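Sfrice_029225 (Spodoptera frugiperda, PDB 6I50) is an arthropod tumour necrosis factor of the Eiger type, a secreted trimeric cytokine that probably signals by binding receptors of the TNF receptor family. Local coordinates at the interface of chains A and B. Residues are numbered along the deposited sequence; one frame, centred on the assembly and turned at random. Chains: chain A/B, Sfrice_029225.

Contacts 1 and 2 are neighbouring stretches of one subunit interface, their C-alpha centres about 12 Å apart. Strand 117-129 of chain A runs through both and passes from one to the other at A:Ala125, which lies loosely over B:Phe154 in contact 1 and packs on B:His7 in contact 2. Chain B answers with strand 68-80 in each case, through B:Gln75 in contact 1 and B:Tyr73 in contact 2. Contact 1 is rich in polar bonds and bridging water beside a phenylalanine pair, whereas in contact 2 aromatic side chains both pack on chain A and hydrogen-bond to its backbone. Repeated between the three copies, the two would help join the subunits into the TNF trimer.

Contact 1: the interface of chains A and B. Residues chain A 103-105, 122-125; chain B 75, 120, 122, 151, 154.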
# COMPACT_ATOMS: atom_id res chain seq x y z
N LEU A 103 13.05 1.54 -3.12
CA LEU A 103 11.75 0.94 -3.38
C LEU A 103 11.57 0.83 -4.89
O LEU A 103 12.04 1.69 -5.64
CB LEU A 103 10.63 1.79 -2.77
CG LEU A 103 9.34 1.21 -2.22
CD1 LEU A 103 9.63 0.08 -1.25
CD2 LEU A 103 8.58 2.34 -1.54
N GLN A 104 10.88 -0.22 -5.33
CA GLN A 104 10.60 -0.40 -6.74
C GLN A 104 9.23 -1.04 -6.91
O GLN A 104 8.82 -1.88 -6.10
CB GLN A 104 11.66 -1.25 -7.44
CG GLN A 104 11.45 -1.38 -8.95
CD GLN A 104 12.66 -1.94 -9.66
OE1 GLN A 104 13.68 -2.23 -9.05
NE2 GLN A 104 12.56 -2.09 -10.98
N CYS A 105 8.52 -0.61 -7.96
CA CYS A 105 7.21 -1.13 -8.32
C CYS A 105 7.24 -1.48 -9.80
O CYS A 105 7.90 -0.81 -10.59
CB CYS A 105 6.11 -0.09 -8.04
SG CYS A 105 4.41 -0.64 -8.25
N PHE A 122 1.66 1.08 -7.02
CA PHE A 122 1.78 1.55 -5.65
C PHE A 122 2.78 0.68 -4.88
O PHE A 122 2.79 -0.54 -5.03
CB PHE A 122 0.42 1.51 -4.94
CG PHE A 122 0.47 1.91 -3.49
CD1 PHE A 122 0.88 1.00 -2.51
CD2 PHE A 122 0.11 3.19 -3.11
CE1 PHE A 122 0.95 1.39 -1.18
CE2 PHE A 122 0.17 3.58 -1.79
CZ PHE A 122 0.59 2.68 -0.82
N SER A 123 3.59 1.32 -4.04
CA SER A 123 4.38 0.58 -3.06
C SER A 123 4.62 1.46 -1.84
O SER A 123 4.50 2.69 -1.90
CB SER A 123 5.71 0.09 -3.64
OG SER A 123 6.30 -0.90 -2.78
N ALA A 124 4.96 0.81 -0.73
CA ALA A 124 5.20 1.51 0.53
C ALA A 124 6.06 0.64 1.42
O ALA A 124 6.09 -0.58 1.27
CB ALA A 124 3.88 1.86 1.23
N ALA A 125 6.77 1.28 2.34
CA ALA A 125 7.59 0.54 3.30
C ALA A 125 8.04 1.48 4.41
O ALA A 125 8.04 2.70 4.25
CB ALA A 125 8.81 -0.10 2.63
N GLN B 75 5.16 -7.04 0.02
CA GLN B 75 5.33 -6.95 -1.43
C GLN B 75 6.16 -8.12 -1.92
O GLN B 75 7.26 -8.37 -1.40
CB GLN B 75 6.00 -5.64 -1.85
CG GLN B 75 6.22 -5.55 -3.36
CD GLN B 75 6.51 -4.13 -3.80
OE1 GLN B 75 5.66 -3.25 -3.66
NE2 GLN B 75 7.70 -3.91 -4.36
N SER B 120 5.01 -6.53 -9.35
CA SER B 120 5.06 -6.46 -7.90
C SER B 120 3.63 -6.51 -7.35
O SER B 120 2.74 -5.83 -7.87
CB SER B 120 5.80 -5.20 -7.43
OG SER B 120 5.22 -4.02 -7.95
N PHE B 122 1.53 -5.90 -4.02
CA PHE B 122 1.59 -5.25 -2.72
C PHE B 122 0.22 -5.27 -2.05
O PHE B 122 -0.80 -5.04 -2.71
CB PHE B 122 2.08 -3.80 -2.85
CG PHE B 122 2.10 -3.04 -1.55
CD1 PHE B 122 0.93 -2.48 -1.02
CD2 PHE B 122 3.29 -2.88 -0.86
CE1 PHE B 122 0.96 -1.81 0.19
CE2 PHE B 122 3.33 -2.21 0.35
CZ PHE B 122 2.16 -1.67 0.87
N GLU B 151 14.82 -3.77 -2.39
CA GLU B 151 13.86 -2.78 -2.86
C GLU B 151 12.64 -3.40 -3.54
O GLU B 151 11.66 -2.69 -3.77
CB GLU B 151 14.56 -1.81 -3.82
CG GLU B 151 14.80 -2.35 -5.23
CD GLU B 151 16.02 -3.24 -5.35
OE1 GLU B 151 16.68 -3.54 -4.33
OE2 GLU B 151 16.33 -3.64 -6.49
N PHE B 154 9.49 -7.62 0.25
CA PHE B 154 9.67 -7.33 1.67
C PHE B 154 8.39 -7.63 2.44
O PHE B 154 7.31 -7.78 1.86
CB PHE B 154 10.10 -5.88 1.89
CG PHE B 154 9.30 -4.88 1.09
CD1 PHE B 154 8.06 -4.44 1.54
CD2 PHE B 154 9.79 -4.37 -0.10
CE1 PHE B 154 7.33 -3.52 0.80
CE2 PHE B 154 9.07 -3.45 -0.84
CZ PHE B 154 7.83 -3.02 -0.38
O HOH W 1 3.94 -2.92 -5.91
O HOH W 2 16.26 -1.67 -8.87
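Extended backbone of A:Gln104 and A:Ser123, in strands 100-108 and 117-129, faces B:Gln75 on strand 68-80, and the amide of A:Gln104 makes a weak hydrogen bond to the carbonyl oxygen of B:Glu151. The side chain of B:Gln75, with CG anti to its backbone N (chi1 178°) and the chain extended beyond, reaches across to both strands of chain A, its amide bridging A:Gln104 and A:Ser123. Its NE2 donates to the carbonyl O of A:Gln104 at 2.9 Å, nearly along the C=O axis. Its OE1 accepts from the hydroxyl OG of A:Ser123 at 2.6 Å, the donor standing 36° out of the carbonyl plane rather than on a lone pair. Water 1 lies 2.8 Å from the same OE1 of B:Gln75 and also meets the carbonyl O of A:Phe122 and the hydroxyl of B:Ser120. Both ends of the amide are therefore held, which fixes its flip. An alanine in place of B:Gln75 would probably leave the hydroxyl of A:Ser123 and the carbonyl of A:Gln104 without these partners and open a gap between the subunits where the amide had packed. Beside this polar group the CD1/CE1 edge of A:Phe122 points at the rim of one face of B:Phe122, planes 61° apart, with A:Phe122 CE1 3.5 Å from B:Phe122 CE1. The ring of B:Phe154 has CB of B:Gln75 from the same chain over one face and CB of A:Ala125, more loosely, over the other, both toward the rim, while its CE2 touches CD1 of A:Leu103 at 3.6 Å. Farther out, A:Gln104 and B:Glu151 lie side by side with amide and carboxylate nearly coplanar, and water 2 links A:Gln104 OE1 to B:Glu151 OE2. The site joins neighbouring subunits of the TNF trimer, pairing a phenylalanine contact with a directional glutamine-centred network that would fix how the strands register.

Contact 2: the interface of chains A and B. Residues chain A 69, 125-128; chain B 3, 7, 45, 73.
This is a subunit interface of the TNF trimer, in which aromatic side chains of chain B pack against strands 117-129 and 68-80 of chain A and help hold two protomers together. A:Ala126, on strand 117-129, is gripped through its backbone from two directions. Its amide N donates to the phenol OH of B:Tyr73 at 2.9 Å, in a fairly straight bond of 161° at the hydrogen. Its carbonyl O accepts from the indole NE1 of B:Trp45 at 3.1 Å, the donor lying well above the carbonyl plane and the oxygen tilted from the indole plane. The same carbonyl oxygen stands over one face of the B:His7 imidazole, toward its rim. The small methyl of A:Ala126 fits between the phenol OH of B:Tyr73 and the indole, its CB 3.9 Å from CZ2 of B:Trp45. The indole also receives A:Val69, whose CG1 sits over the centre of one face, while CG2 lies 3.7 Å from CD2 of B:Trp45; the two side chains cross at about a right angle. CG of B:Trp45 stands between its backbone N and carbonyl carbon (chi1 75°), which turns the indole toward A:Val69 and the carbonyl of A:Ala126. CB of B:Trp45 meets CB of A:Phe128. Beyond the indole, CE2 of B:Phe3 reaches CG1 of A:Val69 at 4.0 Å, extending the apolar contact. On the other flank, A:Ala125 lays its CA against CE1 of B:Tyr73 and its CB 3.7 Å from CE1 of B:His7. A hydrogen bond within chain B is likely to steady the tyrosine: ND1 of B:His7 lies in the plane of the B:Tyr73 ring at its edge, 2.7 Å from the phenol OH.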
# COMPACT_ATOMS: atom_id res chain seq x y z
N VAL A 69 12.86 6.63 11.15
CA VAL A 69 12.19 5.62 10.35
C VAL A 69 10.85 6.20 9.91
O VAL A 69 10.05 6.63 10.75
CB VAL A 69 12.00 4.31 11.13
CG1 VAL A 69 11.18 3.31 10.31
CG2 VAL A 69 13.35 3.72 11.47
N ALA A 125 6.77 1.28 2.34
CA ALA A 125 7.59 0.54 3.30
C ALA A 125 8.04 1.48 4.41
O ALA A 125 8.04 2.70 4.25
CB ALA A 125 8.81 -0.10 2.63
N ALA A 126 8.44 0.88 5.53
CA ALA A 126 9.10 1.61 6.61
C ALA A 126 10.59 1.71 6.30
O ALA A 126 11.29 0.69 6.28
CB ALA A 126 8.87 0.91 7.95
N LEU A 127 11.08 2.92 6.05
CA LEU A 127 12.42 3.16 5.54
C LEU A 127 13.19 4.09 6.47
O LEU A 127 12.62 5.04 7.02
CB LEU A 127 12.37 3.78 4.14
CG LEU A 127 11.71 2.95 3.04
CD1 LEU A 127 11.48 3.82 1.80
CD2 LEU A 127 12.56 1.72 2.71
N PHE A 128 14.47 3.81 6.66
CA PHE A 128 15.31 4.73 7.41
C PHE A 128 15.74 5.86 6.49
O PHE A 128 16.31 5.62 5.42
CB PHE A 128 16.54 4.03 7.99
CG PHE A 128 17.51 4.98 8.62
CD1 PHE A 128 17.30 5.45 9.91
CD2 PHE A 128 18.60 5.45 7.90
CE1 PHE A 128 18.18 6.35 10.48
CE2 PHE A 128 19.48 6.35 8.46
CZ PHE A 128 19.27 6.80 9.75
N PHE B 3 9.02 1.52 19.92
CA PHE B 3 8.72 1.36 18.50
C PHE B 3 8.73 -0.13 18.21
O PHE B 3 9.76 -0.71 17.87
CB PHE B 3 9.74 2.12 17.66
CG PHE B 3 9.43 2.13 16.18
CD1 PHE B 3 8.16 2.39 15.72
CD2 PHE B 3 10.44 1.91 15.26
CE1 PHE B 3 7.89 2.42 14.36
CE2 PHE B 3 10.18 1.93 13.90
CZ PHE B 3 8.91 2.19 13.45
N HIS B 7 11.13 -4.41 9.72
CA HIS B 7 11.04 -4.51 8.27
C HIS B 7 12.05 -5.56 7.82
O HIS B 7 13.22 -5.50 8.20
CB HIS B 7 11.35 -3.17 7.59
CG HIS B 7 11.27 -3.22 6.10
ND1 HIS B 7 10.09 -3.03 5.41
CD2 HIS B 7 12.22 -3.45 5.16
CE1 HIS B 7 10.32 -3.12 4.11
NE2 HIS B 7 11.60 -3.38 3.94
N TRP B 45 17.89 -0.77 9.89
CA TRP B 45 17.28 -0.10 11.04
C TRP B 45 16.63 -1.10 11.98
O TRP B 45 16.57 -0.86 13.19
CB TRP B 45 16.28 0.97 10.59
CG TRP B 45 14.94 0.50 10.05
CD1 TRP B 45 14.55 0.47 8.74
CD2 TRP B 45 13.80 0.07 10.82
NE1 TRP B 45 13.25 0.02 8.64
CE2 TRP B 45 12.77 -0.24 9.90
CE3 TRP B 45 13.56 -0.10 12.19
CZ2 TRP B 45 11.52 -0.70 10.31
CZ3 TRP B 45 12.32 -0.57 12.59
CH2 TRP B 45 11.31 -0.86 11.66
N TYR B 73 2.42 -4.97 6.05
CA TYR B 73 2.49 -4.78 4.60
C TYR B 73 3.44 -5.81 4.00
O TYR B 73 4.41 -6.24 4.64
CB TYR B 73 2.93 -3.35 4.24
CG TYR B 73 4.26 -2.94 4.83
CD1 TYR B 73 5.45 -3.26 4.18
CD2 TYR B 73 4.33 -2.24 6.03
CE1 TYR B 73 6.68 -2.91 4.72
CE2 TYR B 73 5.56 -1.87 6.58
CZ TYR B 73 6.73 -2.22 5.91
OH TYR B 73 7.94 -1.86 6.45